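Local coordinates for protein tetR-family transcriptional regulator (Streptomyces coelicolor A3, PDB 2QIB) that probably binds DNA through an N-terminal helix-turn-helix domain and regulates transcription, as TetR-family repressors and activators do, its C-terminal helices packing against a second copy, at the interface of chains A and B. Sequence-based numbering; all coordinates share one arbitrary frame. Chains: chain A/B, tetR-family transcriptional regulator.

All four contacts belong to one two-fold interface between copies of the C-terminal region. Contact 4, where helices 147-168 of both chains meet, lies about 14 Å from contact 2 and about 22 Å from contacts 1 and 3, measured between the centres of their C-alpha atoms. Contact 2 links the rest: it shares A:Gln181 with contact 4, A:Leu224 and B:Phe217 with contact 1 (about 10 Å away), and B:Leu224 with contact 3 (about 13 Å away). The terminal helix of each chain reaches into the other subunit, which suits the dimer typical of TetR-family regulators, although the structure alone does not prove its state in solution.

Contact 1: the interface of chains A and B. Residues chain A 221, 224-225, 228, 230; chain B 213, 217-218, 221-222, 225.
Charge carries the outer part of this patch. A:Arg230, just past helix 216-228, bends at chi2 and chi3 and brings its guanidinium to two acids of chain B. A:Arg230 NH1 lies 3.0 Å from OE1 of the B:Glu213 carboxylate, a salt bridge without hydrogen-bond geometry, since the N-H points elsewhere. The two planes are 34° apart, and B:Glu213 OE2 sits 3.7 Å above the centre of one guanidinium face, so it approaches over the face, not at the edge. On the other branch, NH2 is paired with the carboxylate of B:Asp222 in a second salt bridge, modelled too short to be trusted; here the planes are turned 59° apart. A:Leu225 CD2 lies towards the rim of the opposite guanidinium face.

Apolar packing fills the inner part. A:Leu225 crosses B:Val221 obliquely, with CD2 3.7 Å from CG1, the valine branch anti to its backbone N (chi1 175°). A:Leu225 CD2 also reaches B:Leu225 CD1 at 4.2 Å, those side chains crossing nearly at right angles. A:Leu224 CD2 lies 4.1 Å from CE1 of the poorly ordered B:Phe217, crossing it obliquely.

Among hydrogen bonds, A:Ser228 OG turns back to the carbonyl O of A:Leu224 at 2.9 Å, coming from above the carbonyl plane. That hydroxyl also lies near the B:Phe217 rim.

The site joins the two C-terminal helices, A 216-228 and B 216-227, near the chain ends, with B:Glu213 reaching in from the loop before its helix.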
loop_
_atom_site.group_PDB
_atom_site.type_symbol
_atom_site.label_atom_id
_atom_site.label_comp_id
_atom_site.label_asym_id
_atom_site.label_seq_id
_atom_site.Cartn_x
_atom_site.Cartn_y
_atom_site.Cartn_z
ATOM N N VAL A 221 12.235 -21.271 -6.272
ATOM C CA VAL A 221 13.320 -21.156 -7.241
ATOM C C VAL A 221 13.191 -22.285 -8.285
ATOM O O VAL A 221 13.309 -22.007 -9.473
ATOM C CB VAL A 221 14.693 -21.205 -6.529
ATOM C CG1 VAL A 221 15.866 -21.283 -7.538
ATOM C CG2 VAL A 221 14.804 -19.997 -5.572
ATOM N N LEU A 224 10.453 -21.349 -10.697
ATOM C CA LEU A 224 10.827 -20.290 -11.604
ATOM C C LEU A 224 11.812 -20.763 -12.669
ATOM O O LEU A 224 11.761 -20.328 -13.826
ATOM C CB LEU A 224 11.383 -19.089 -10.824
ATOM C CG LEU A 224 10.339 -18.346 -9.968
ATOM C CD1 LEU A 224 11.040 -17.229 -9.220
ATOM C CD2 LEU A 224 9.209 -17.785 -10.847
ATOM N N LEU A 225 12.700 -21.676 -12.282
ATOM C CA LEU A 225 13.605 -22.274 -13.248
ATOM C C LEU A 225 12.794 -23.052 -14.280
ATOM O O LEU A 225 13.046 -22.932 -15.487
ATOM C CB LEU A 225 14.651 -23.153 -12.543
ATOM C CG LEU A 225 15.736 -22.338 -11.817
ATOM C CD1 LEU A 225 16.575 -23.288 -10.900
ATOM C CD2 LEU A 225 16.618 -21.554 -12.815
ATOM N N SER A 228 11.023 -20.787 -16.684
ATOM C CA SER A 228 12.001 -20.222 -17.632
ATOM C C SER A 228 12.426 -21.226 -18.704
ATOM O O SER A 228 12.963 -20.837 -19.761
ATOM C CB SER A 228 13.246 -19.730 -16.889
ATOM O OG SER A 228 12.907 -18.739 -15.942
ATOM N N ARG A 230 14.875 -23.355 -18.703
ATOM C CA ARG A 230 16.317 -23.387 -18.902
ATOM C C ARG A 230 16.817 -24.803 -19.303
ATOM O O ARG A 230 16.202 -25.819 -18.950
ATOM C CB ARG A 230 16.996 -22.969 -17.607
ATOM C CG ARG A 230 18.099 -21.950 -17.794
ATOM C CD ARG A 230 17.602 -20.556 -17.432
ATOM N NE ARG A 230 18.436 -20.003 -16.369
ATOM C CZ ARG A 230 18.255 -18.830 -15.763
ATOM N NH1 ARG A 230 17.260 -18.012 -16.105
ATOM N NH2 ARG A 230 19.094 -18.475 -14.803
ATOM N N GLU B 213 17.994 -12.439 -21.724
ATOM C CA GLU B 213 18.477 -12.955 -20.442
ATOM C C GLU B 213 19.997 -12.788 -20.324
ATOM O O GLU B 213 20.747 -13.086 -21.260
ATOM C CB GLU B 213 18.085 -14.426 -20.254
ATOM C CG GLU B 213 18.199 -14.920 -18.809
ATOM C CD GLU B 213 18.664 -16.368 -18.711
ATOM O OE1 GLU B 213 17.854 -17.288 -18.965
ATOM O OE2 GLU B 213 19.846 -16.580 -18.366
ATOM N N PHE B 217 13.045 -10.300 -15.500
ATOM C CA PHE B 217 12.661 -11.638 -15.042
ATOM C C PHE B 217 13.872 -12.574 -14.954
ATOM O O PHE B 217 14.110 -13.180 -13.902
ATOM C CB PHE B 217 11.538 -12.246 -15.899
ATOM C CG PHE B 217 11.114 -13.634 -15.458
ATOM C CD1 PHE B 217 10.326 -13.814 -14.320
ATOM C CD2 PHE B 217 11.511 -14.759 -16.182
ATOM C CE1 PHE B 217 9.937 -15.100 -13.912
ATOM C CE2 PHE B 217 11.127 -16.047 -15.788
ATOM C CZ PHE B 217 10.340 -16.217 -14.649
ATOM N N GLY B 218 14.641 -12.665 -16.042
ATOM C CA GLY B 218 15.837 -13.517 -16.084
ATOM C C GLY B 218 16.864 -13.188 -15.012
ATOM O O GLY B 218 17.425 -14.085 -14.375
ATOM N N VAL B 221 15.592 -14.356 -11.604
ATOM C CA VAL B 221 15.731 -15.810 -11.469
ATOM C C VAL B 221 17.191 -16.174 -11.168
ATOM O O VAL B 221 17.468 -16.986 -10.281
ATOM C CB VAL B 221 15.171 -16.541 -12.716
ATOM C CG1 VAL B 221 15.423 -18.038 -12.636
ATOM C CG2 VAL B 221 13.665 -16.239 -12.870
ATOM N N ASP B 222 18.110 -15.536 -11.888
ATOM C CA ASP B 222 19.543 -15.649 -11.613
ATOM C C ASP B 222 19.897 -15.227 -10.185
ATOM O O ASP B 222 20.644 -15.922 -9.494
ATOM C CB ASP B 222 20.338 -14.829 -12.631
ATOM C CG ASP B 222 20.319 -15.446 -14.023
ATOM O OD1 ASP B 222 20.201 -16.682 -14.123
ATOM O OD2 ASP B 222 20.429 -14.698 -15.019
ATOM N N LEU B 225 18.636 -17.612 -7.606
ATOM C CA LEU B 225 19.534 -18.756 -7.691
ATOM C C LEU B 225 20.798 -18.421 -6.889
ATOM O O LEU B 225 21.161 -19.154 -5.971
ATOM C CB LEU B 225 19.872 -19.055 -9.157
ATOM C CG LEU B 225 19.607 -20.435 -9.766
ATOM C CD1 LEU B 225 20.311 -20.528 -11.118
ATOM C CD2 LEU B 225 19.999 -21.610 -8.854
#

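Contact 2: the interface of chains A and B. Residues chain A 181, 184-185, 188, 216, 220, 224; chain B 191-193, 195-196, 217, 224.
Every residue here sits on a helix, A 175-194 and 216-228 against B 175-196 and 216-227, and the backbone stays helical until B:Tyr196, where phi/psi of -120/3° marks the helix end. That tyrosine crosses A:His184 at about a right angle. The phenol B:Tyr196 OH lies 2.9 Å from the imidazole A:His184 NE2, but it comes from above the ring plane, so this is at best a bent hydrogen bond; B:Tyr196 CE2 packs against A:His184 CD2 at 3.6 Å. A:Leu220 CB and the tyrosine approach the same imidazole face, A:Leu220 coming from helix 216-228 of the histidine's own chain.

B:Val192, on B helix 175-196, packs onto A helix 175-194. B:Val192 CG1, anti to its backbone N, meets A:His184 CB at 3.6 Å and also brushes A:Gln181 CG, while its CB lies near the carboxylate OD1 of A:Asp185. Farther along, A:Leu220 CD1 touches B:Ala195 CB at 3.7 Å. A:Leu224 splits its branches: CD2 packs on B:Ala191 CB at 3.8 Å, and CD1 turns to B:Leu224, which is poorly ordered.

Water completes the polar rim. A:Gln181 OE1, carried out by CG anti to the backbone N (chi1 -176°), binds water 1, which B:Ser193 OG also holds, and water 2, which leads to the carbonyl of B:Val192. Water 3 joins A:Pro216 O, 3.1 Å away, to the B:Tyr196 hydroxyl.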
loop_
_atom_site.group_PDB
_atom_site.type_symbol
_atom_site.label_atom_id
_atom_site.label_comp_id
_atom_site.label_asym_id
_atom_site.label_seq_id
_atom_site.Cartn_x
_atom_site.Cartn_y
_atom_site.Cartn_z
ATOM N N GLN A 181 2.097 -16.429 -1.001
ATOM C CA GLN A 181 2.546 -15.377 -1.926
ATOM C C GLN A 181 3.212 -14.209 -1.218
ATOM O O GLN A 181 4.281 -13.763 -1.662
ATOM C CB GLN A 181 1.361 -14.883 -2.731
ATOM C CG GLN A 181 1.753 -13.812 -3.823
ATOM C CD GLN A 181 0.737 -13.750 -4.915
ATOM O OE1 GLN A 181 0.653 -14.677 -5.723
ATOM N NE2 GLN A 181 0.005 -12.631 -5.008
ATOM N N HIS A 184 6.721 -15.292 -0.078
ATOM C CA HIS A 184 7.620 -15.263 -1.226
ATOM C C HIS A 184 7.910 -13.836 -1.698
ATOM O O HIS A 184 9.049 -13.528 -2.037
ATOM C CB HIS A 184 7.016 -16.032 -2.370
ATOM C CG HIS A 184 6.989 -17.512 -2.141
ATOM N ND1 HIS A 184 8.026 -18.190 -1.524
ATOM C CD2 HIS A 184 6.082 -18.451 -2.504
ATOM C CE1 HIS A 184 7.752 -19.485 -1.517
ATOM N NE2 HIS A 184 6.569 -19.669 -2.085
ATOM N N ASP A 185 6.885 -12.979 -1.700
ATOM C CA ASP A 185 7.055 -11.564 -2.086
ATOM C C ASP A 185 8.113 -10.882 -1.224
ATOM O O ASP A 185 8.898 -10.119 -1.730
ATOM C CB ASP A 185 5.757 -10.793 -1.923
ATOM C CG ASP A 185 4.714 -11.156 -2.993
ATOM O OD1 ASP A 185 5.103 -11.727 -4.034
ATOM O OD2 ASP A 185 3.501 -10.831 -2.782
ATOM N N ALA A 188 11.499 -12.012 -2.351
ATOM C CA ALA A 188 11.790 -11.464 -3.676
ATOM C C ALA A 188 12.100 -9.963 -3.655
ATOM O O ALA A 188 13.055 -9.534 -4.312
ATOM C CB ALA A 188 10.662 -11.804 -4.669
ATOM N N PRO A 216 10.117 -24.001 1.121
ATOM C CA PRO A 216 9.345 -23.240 0.137
ATOM C C PRO A 216 10.145 -22.311 -0.760
ATOM O O PRO A 216 9.771 -22.148 -1.930
ATOM C CB PRO A 216 8.371 -22.412 1.002
ATOM C CG PRO A 216 8.249 -23.166 2.269
ATOM C CD PRO A 216 9.601 -23.797 2.494
ATOM N N LEU A 220 10.067 -22.434 -4.705
ATOM C CA LEU A 220 9.897 -21.266 -5.570
ATOM C C LEU A 220 10.970 -21.146 -6.655
ATOM O O LEU A 220 10.670 -20.924 -7.818
ATOM C CB LEU A 220 9.848 -19.957 -4.741
ATOM C CG LEU A 220 9.829 -18.639 -5.539
ATOM C CD1 LEU A 220 8.470 -18.442 -6.256
ATOM C CD2 LEU A 220 10.097 -17.477 -4.601
ATOM N N LEU A 224 10.453 -21.349 -10.697
ATOM C CA LEU A 224 10.827 -20.290 -11.604
ATOM C C LEU A 224 11.812 -20.763 -12.669
ATOM O O LEU A 224 11.761 -20.328 -13.826
ATOM C CB LEU A 224 11.383 -19.089 -10.824
ATOM C CG LEU A 224 10.339 -18.346 -9.968
ATOM C CD1 LEU A 224 11.040 -17.229 -9.220
ATOM C CD2 LEU A 224 9.209 -17.785 -10.847
ATOM N N ALA B 191 6.239 -13.004 -11.132
ATOM C CA ALA B 191 6.918 -14.304 -11.133
ATOM C C ALA B 191 6.409 -15.184 -9.977
ATOM O O ALA B 191 6.200 -16.409 -10.141
ATOM C CB ALA B 191 8.406 -14.079 -11.000
ATOM N N VAL B 192 6.237 -14.567 -8.804
ATOM C CA VAL B 192 5.792 -15.322 -7.635
ATOM C C VAL B 192 4.404 -15.928 -7.913
ATOM O O VAL B 192 4.181 -17.107 -7.630
ATOM C CB VAL B 192 5.786 -14.467 -6.322
ATOM C CG1 VAL B 192 5.079 -15.224 -5.239
ATOM C CG2 VAL B 192 7.232 -14.182 -5.916
ATOM N N SER B 193 3.482 -15.127 -8.457
ATOM C CA SER B 193 2.169 -15.660 -8.838
ATOM C C SER B 193 2.265 -16.775 -9.924
ATOM O O SER B 193 1.666 -17.870 -9.798
ATOM C CB SER B 193 1.278 -14.537 -9.343
ATOM O OG SER B 193 -0.020 -15.035 -9.593
ATOM N N ALA B 195 4.589 -18.749 -10.591
ATOM C CA ALA B 195 5.254 -19.977 -10.137
ATOM C C ALA B 195 4.255 -21.063 -9.685
ATOM O O ALA B 195 4.561 -22.253 -9.765
ATOM C CB ALA B 195 6.258 -19.649 -9.000
ATOM N N TYR B 196 3.074 -20.625 -9.242
ATOM C CA TYR B 196 2.043 -21.489 -8.672
ATOM C C TYR B 196 0.690 -21.467 -9.431
ATOM O O TYR B 196 -0.278 -22.079 -8.983
ATOM C CB TYR B 196 1.846 -21.140 -7.189
ATOM C CG TYR B 196 3.125 -21.276 -6.374
ATOM C CD1 TYR B 196 3.506 -22.510 -5.828
ATOM C CD2 TYR B 196 3.960 -20.177 -6.168
ATOM C CE1 TYR B 196 4.689 -22.650 -5.096
ATOM C CE2 TYR B 196 5.153 -20.302 -5.446
ATOM C CZ TYR B 196 5.502 -21.530 -4.904
ATOM O OH TYR B 196 6.680 -21.643 -4.189
ATOM N N PHE B 217 13.045 -10.300 -15.500
ATOM C CA PHE B 217 12.661 -11.638 -15.042
ATOM C C PHE B 217 13.872 -12.574 -14.954
ATOM O O PHE B 217 14.110 -13.180 -13.902
ATOM C CB PHE B 217 11.538 -12.246 -15.899
ATOM C CG PHE B 217 11.114 -13.634 -15.458
ATOM C CD1 PHE B 217 10.326 -13.814 -14.320
ATOM C CD2 PHE B 217 11.511 -14.759 -16.182
ATOM C CE1 PHE B 217 9.937 -15.100 -13.912
ATOM C CE2 PHE B 217 11.127 -16.047 -15.788
ATOM C CZ PHE B 217 10.340 -16.217 -14.649
ATOM N N LEU B 224 17.798 -15.004 -7.440
ATOM C CA LEU B 224 17.242 -15.976 -6.494
ATOM C C LEU B 224 18.065 -17.259 -6.459
ATOM O O LEU B 224 18.155 -17.923 -5.424
ATOM C CB LEU B 224 15.797 -16.337 -6.843
ATOM C CG LEU B 224 14.556 -15.583 -6.335
ATOM C CD1 LEU B 224 14.787 -14.562 -5.223
ATOM C CD2 LEU B 224 13.742 -14.992 -7.465
HETATM O O HOH W 1 -1.385 -15.511 -7.160
HETATM O O HOH W 2 1.791 -17.349 -5.421
HETATM O O HOH W 3 6.997 -23.417 -2.512
#

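Contact 3: the interface of chains A and B. Residues chain A 191, 194-195, 201, 204-205, 208, 217; chain B 223-224, 227.
B:Leu227 points into chain A with its two branches spread apart, CG standing anti to its own carbonyl carbon (chi1 -74°). B:Leu227 CD1 drops onto the end of helix 175-194, 3.8 Å from A:Ala194 CB and equally near the methyl of A:Ala191. B:Leu227 CD2 goes the other way and meets A:Arg205 CG at 3.8 Å, the two side chains crossing at about a right angle, so the leucine is held between two helices of chain A.

B:Arg223 lays its guanidinium flat over a methyl instead of offering its edge. A:Ala195 CB stands 3.4 Å from B:Arg223 CZ and over the centre of that face. The chain gets there with CG anti to the backbone N (chi1 -163°) and a bend at chi3, after which the plane lies across the loop residue.

B:Leu224, poorly ordered, is modelled here with its CD1 branch 3.7 Å from A:Ala191 CB and 3.7 Å from CZ, the tip of A:Phe217. Leucine and phenylalanine cross obliquely. The ring is backed from its own chain, where A:Leu208 CD2 sits over the centre of one face, which would limit its rotation.

The direct contacts are apolar. The polar link is water 4, which lies 2.8 Å from the carbonyl O of B:Leu227 and also binds the carbonyl O of A:Arg205.

In the fold, the end of B helix 216-227 thus enters a groove formed by A helices 175-194, 198-209 and 216-228.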
loop_
_atom_site.group_PDB
_atom_site.type_symbol
_atom_site.label_atom_id
_atom_site.label_comp_id
_atom_site.label_asym_id
_atom_site.label_seq_id
_atom_site.Cartn_x
_atom_site.Cartn_y
_atom_site.Cartn_z
ATOM N N ALA A 191 15.526 -9.669 -2.279
ATOM C CA ALA A 191 16.509 -10.080 -3.286
ATOM C C ALA A 191 16.735 -9.029 -4.380
ATOM O O ALA A 191 17.863 -8.856 -4.860
ATOM C CB ALA A 191 16.119 -11.374 -3.912
ATOM N N ALA A 194 18.941 -6.388 -2.891
ATOM C CA ALA A 194 20.317 -6.930 -2.740
ATOM C C ALA A 194 21.232 -6.664 -3.949
ATOM O O ALA A 194 22.479 -6.629 -3.810
ATOM C CB ALA A 194 20.250 -8.421 -2.436
ATOM N N ALA A 195 20.641 -6.458 -5.127
ATOM C CA ALA A 195 21.434 -6.174 -6.337
ATOM C C ALA A 195 22.262 -4.879 -6.278
ATOM O O ALA A 195 23.282 -4.745 -6.946
ATOM C CB ALA A 195 20.524 -6.182 -7.583
ATOM N N GLY A 201 22.820 -7.416 0.401
ATOM C CA GLY A 201 23.177 -8.757 -0.082
ATOM C C GLY A 201 23.538 -9.710 1.053
ATOM O O GLY A 201 23.116 -10.856 1.079
ATOM N N VAL A 204 20.371 -10.765 3.088
ATOM C CA VAL A 204 19.522 -11.692 2.350
ATOM C C VAL A 204 20.147 -13.092 2.263
ATOM O O VAL A 204 19.466 -14.118 2.426
ATOM C CB VAL A 204 19.184 -11.118 0.940
ATOM C CG1 VAL A 204 18.246 -12.027 0.197
ATOM C CG2 VAL A 204 18.544 -9.765 1.099
ATOM N N ARG A 205 21.456 -13.148 2.039
ATOM C CA ARG A 205 22.129 -14.441 2.064
ATOM C C ARG A 205 21.948 -15.154 3.400
ATOM O O ARG A 205 21.672 -16.351 3.421
ATOM C CB ARG A 205 23.618 -14.305 1.720
ATOM C CG ARG A 205 23.853 -14.021 0.251
ATOM C CD ARG A 205 25.335 -14.184 -0.150
ATOM N NE ARG A 205 26.219 -13.254 0.572
ATOM C CZ ARG A 205 26.481 -11.995 0.208
ATOM N NH1 ARG A 205 25.932 -11.470 -0.886
ATOM N NH2 ARG A 205 27.299 -11.249 0.943
ATOM N N LEU A 208 18.230 -16.367 3.826
ATOM C CA LEU A 208 18.043 -17.584 3.026
ATOM C C LEU A 208 18.872 -18.819 3.456
ATOM O O LEU A 208 18.473 -19.941 3.201
ATOM C CB LEU A 208 18.225 -17.271 1.546
ATOM C CG LEU A 208 17.220 -16.225 1.068
ATOM C CD1 LEU A 208 17.601 -15.707 -0.314
ATOM C CD2 LEU A 208 15.774 -16.777 1.078
ATOM N N PHE A 217 11.216 -21.691 -0.258
ATOM C CA PHE A 217 11.992 -20.813 -1.110
ATOM C C PHE A 217 12.627 -21.688 -2.197
ATOM O O PHE A 217 12.654 -21.312 -3.380
ATOM C CB PHE A 217 13.083 -20.036 -0.350
ATOM C CG PHE A 217 13.878 -19.108 -1.232
ATOM C CD1 PHE A 217 13.328 -17.918 -1.699
ATOM C CD2 PHE A 217 15.183 -19.438 -1.622
ATOM C CE1 PHE A 217 14.042 -17.075 -2.521
ATOM C CE2 PHE A 217 15.903 -18.585 -2.448
ATOM C CZ PHE A 217 15.351 -17.422 -2.895
ATOM N N ARG B 223 19.331 -14.099 -9.750
ATOM C CA ARG B 223 19.537 -13.562 -8.408
ATOM C C ARG B 223 19.039 -14.525 -7.313
ATOM O O ARG B 223 19.780 -14.837 -6.372
ATOM C CB ARG B 223 18.860 -12.191 -8.304
ATOM C CG ARG B 223 19.309 -11.320 -7.143
ATOM C CD ARG B 223 19.206 -9.840 -7.483
ATOM N NE ARG B 223 20.001 -9.491 -8.661
ATOM C CZ ARG B 223 21.327 -9.333 -8.659
ATOM N NH1 ARG B 223 22.022 -9.496 -7.536
ATOM N NH2 ARG B 223 21.962 -9.016 -9.788
ATOM N N LEU B 224 17.798 -15.004 -7.440
ATOM C CA LEU B 224 17.242 -15.976 -6.494
ATOM C C LEU B 224 18.065 -17.259 -6.459
ATOM O O LEU B 224 18.155 -17.923 -5.424
ATOM C CB LEU B 224 15.797 -16.337 -6.843
ATOM C CG LEU B 224 14.556 -15.583 -6.335
ATOM C CD1 LEU B 224 14.787 -14.562 -5.223
ATOM C CD2 LEU B 224 13.742 -14.992 -7.465
ATOM N N LEU B 227 21.665 -15.826 -4.736
ATOM C CA LEU B 227 21.567 -15.429 -3.323
ATOM C C LEU B 227 21.183 -16.597 -2.409
ATOM O O LEU B 227 21.369 -16.519 -1.191
ATOM C CB LEU B 227 20.599 -14.253 -3.129
ATOM C CG LEU B 227 21.091 -12.864 -3.577
ATOM C CD1 LEU B 227 19.911 -11.927 -3.741
ATOM C CD2 LEU B 227 22.125 -12.263 -2.623
HETATM O O HOH W 4 22.044 -17.949 1.074
#

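Contact 4: the interface of chains A and B. Residues chain A 159, 162-163, 166-167, 178, 181; chain B 151, 154-155, 158, 189.
The hydroxyl OG of B:Ser158 has two grips: a firm hydrogen bond across the interface to A:Ser162 OG at 3.0 Å, with the donor not decided, and a weak one to the carbonyl O of B:Arg154 in its own chain. The A:Ser162 OG stands anti to its backbone N (chi1 -174°), whereas the B:Ser158 OG stands beside its own backbone N (chi1 -58°), so the two hydroxyls meet although their rotamers differ.

Around this polar pair the packing is aliphatic. A:Leu166 crosses B:Arg154 at about a right angle: its CD1 rests 3.7 Å from the arginine CB, and CD2 lies across the extended stem, near its CD. B:Leu151 is buried beneath, its CD1 3.8 Å from A:Leu166 CB and meeting A:Leu178 tip to tip, while its other branch, CD2, faces the amide NE2 of A:Gln181. A:Leu159 sends CD1 to B:Ser155 CB at 3.7 Å and CD2 tip to tip towards B:Leu189 CD2. Helices 147-168 of the two chains therefore meet here, flanked by A helix 175-194 and B helix 175-196.

A:Thr163 turns its OG1 back to the carbonyl O of A:Leu159, 2.9 Å away, with the donor 37° out of the carbonyl plane.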
loop_
_atom_site.group_PDB
_atom_site.type_symbol
_atom_site.label_atom_id
_atom_site.label_comp_id
_atom_site.label_asym_id
_atom_site.label_seq_id
_atom_site.Cartn_x
_atom_site.Cartn_y
_atom_site.Cartn_z
ATOM N N LEU A 159 2.394 -3.560 0.747
ATOM C CA LEU A 159 2.040 -4.651 -0.165
ATOM C C LEU A 159 1.058 -5.626 0.540
ATOM O O LEU A 159 0.070 -6.106 -0.070
ATOM C CB LEU A 159 3.311 -5.428 -0.589
ATOM C CG LEU A 159 3.005 -6.509 -1.625
ATOM C CD1 LEU A 159 2.664 -5.829 -2.969
ATOM C CD2 LEU A 159 4.245 -7.369 -1.774
ATOM N N SER A 162 -2.372 -4.010 0.884
ATOM C CA SER A 162 -3.038 -4.002 -0.408
ATOM C C SER A 162 -3.557 -5.384 -0.795
ATOM O O SER A 162 -4.672 -5.539 -1.295
ATOM C CB SER A 162 -2.057 -3.523 -1.471
ATOM O OG SER A 162 -2.751 -3.379 -2.702
ATOM N N THR A 163 -2.710 -6.385 -0.579
ATOM C CA THR A 163 -3.044 -7.763 -0.916
ATOM C C THR A 163 -4.293 -8.198 -0.145
ATOM O O THR A 163 -5.202 -8.800 -0.734
ATOM C CB THR A 163 -1.853 -8.701 -0.666
ATOM O OG1 THR A 163 -0.793 -8.367 -1.586
ATOM C CG2 THR A 163 -2.221 -10.159 -0.883
ATOM N N LEU A 166 -7.366 -6.355 -1.538
ATOM C CA LEU A 166 -7.754 -6.860 -2.838
ATOM C C LEU A 166 -8.379 -8.245 -2.687
ATOM O O LEU A 166 -9.301 -8.600 -3.447
ATOM C CB LEU A 166 -6.539 -6.888 -3.795
ATOM C CG LEU A 166 -6.070 -5.472 -4.192
ATOM C CD1 LEU A 166 -4.622 -5.482 -4.734
ATOM C CD2 LEU A 166 -7.067 -4.835 -5.233
ATOM N N TRP A 167 -7.879 -9.026 -1.713
ATOM C CA TRP A 167 -8.419 -10.369 -1.439
ATOM C C TRP A 167 -9.902 -10.255 -1.052
ATOM O O TRP A 167 -10.762 -10.944 -1.638
ATOM C CB TRP A 167 -7.617 -11.094 -0.371
ATOM C CG TRP A 167 -8.296 -12.349 0.095
ATOM C CD1 TRP A 167 -8.534 -13.493 -0.626
ATOM C CD2 TRP A 167 -8.873 -12.554 1.388
ATOM N NE1 TRP A 167 -9.183 -14.437 0.183
ATOM C CE2 TRP A 167 -9.410 -13.866 1.412
ATOM C CE3 TRP A 167 -8.932 -11.768 2.555
ATOM C CZ2 TRP A 167 -10.032 -14.398 2.566
ATOM C CZ3 TRP A 167 -9.561 -12.285 3.697
ATOM C CH2 TRP A 167 -10.084 -13.591 3.695
ATOM N N LEU A 178 -2.486 -16.634 -1.038
ATOM C CA LEU A 178 -2.021 -15.239 -0.807
ATOM C C LEU A 178 -1.036 -15.127 0.372
ATOM O O LEU A 178 -0.115 -14.289 0.361
ATOM C CB LEU A 178 -3.203 -14.303 -0.671
ATOM C CG LEU A 178 -3.969 -14.159 -2.013
ATOM C CD1 LEU A 178 -5.133 -13.152 -1.817
ATOM C CD2 LEU A 178 -3.146 -13.776 -3.281
ATOM N N GLN A 181 2.097 -16.429 -1.001
ATOM C CA GLN A 181 2.546 -15.377 -1.926
ATOM C C GLN A 181 3.212 -14.209 -1.218
ATOM O O GLN A 181 4.281 -13.763 -1.662
ATOM C CB GLN A 181 1.361 -14.883 -2.731
ATOM C CG GLN A 181 1.753 -13.812 -3.823
ATOM C CD GLN A 181 0.737 -13.750 -4.915
ATOM O OE1 GLN A 181 0.653 -14.677 -5.723
ATOM N NE2 GLN A 181 0.005 -12.631 -5.008
ATOM N N LEU B 151 -4.712 -8.663 -9.083
ATOM C CA LEU B 151 -4.136 -8.449 -7.771
ATOM C C LEU B 151 -2.650 -8.093 -7.877
ATOM O O LEU B 151 -2.196 -7.192 -7.191
ATOM C CB LEU B 151 -4.391 -9.651 -6.854
ATOM C CG LEU B 151 -3.988 -9.459 -5.380
ATOM C CD1 LEU B 151 -4.917 -10.254 -4.470
ATOM C CD2 LEU B 151 -2.537 -9.878 -5.209
ATOM N N ARG B 154 -2.505 -4.329 -9.255
ATOM C CA ARG B 154 -2.954 -3.353 -8.258
ATOM C C ARG B 154 -2.020 -3.306 -7.040
ATOM O O ARG B 154 -1.743 -2.200 -6.489
ATOM C CB ARG B 154 -4.422 -3.589 -7.901
ATOM C CG ARG B 154 -5.369 -3.477 -9.127
ATOM C CD ARG B 154 -6.744 -3.164 -8.613
ATOM N NE ARG B 154 -7.765 -3.082 -9.656
ATOM C CZ ARG B 154 -8.100 -1.964 -10.302
ATOM N NH1 ARG B 154 -7.457 -0.809 -10.077
ATOM N NH2 ARG B 154 -9.069 -2.015 -11.206
ATOM N N SER B 155 -1.485 -4.471 -6.650
ATOM C CA SER B 155 -0.619 -4.540 -5.470
ATOM C C SER B 155 0.712 -3.871 -5.821
ATOM O O SER B 155 1.293 -3.160 -4.994
ATOM C CB SER B 155 -0.408 -5.972 -4.976
ATOM O OG SER B 155 0.409 -6.692 -5.849
ATOM N N SER B 158 0.329 -0.146 -5.539
ATOM C CA SER B 158 0.474 0.245 -4.126
ATOM C C SER B 158 1.947 0.277 -3.698
ATOM O O SER B 158 2.352 1.167 -2.946
ATOM C CB SER B 158 -0.314 -0.673 -3.183
ATOM O OG SER B 158 -1.702 -0.679 -3.534
ATOM N N LEU B 189 6.874 -9.709 -8.489
ATOM C CA LEU B 189 5.506 -9.990 -8.035
ATOM C C LEU B 189 4.787 -10.908 -9.045
ATOM O O LEU B 189 4.124 -11.877 -8.658
ATOM C CB LEU B 189 4.721 -8.713 -7.781
ATOM C CG LEU B 189 5.333 -7.846 -6.639
ATOM C CD1 LEU B 189 4.556 -6.515 -6.582
ATOM C CD2 LEU B 189 5.316 -8.586 -5.255
#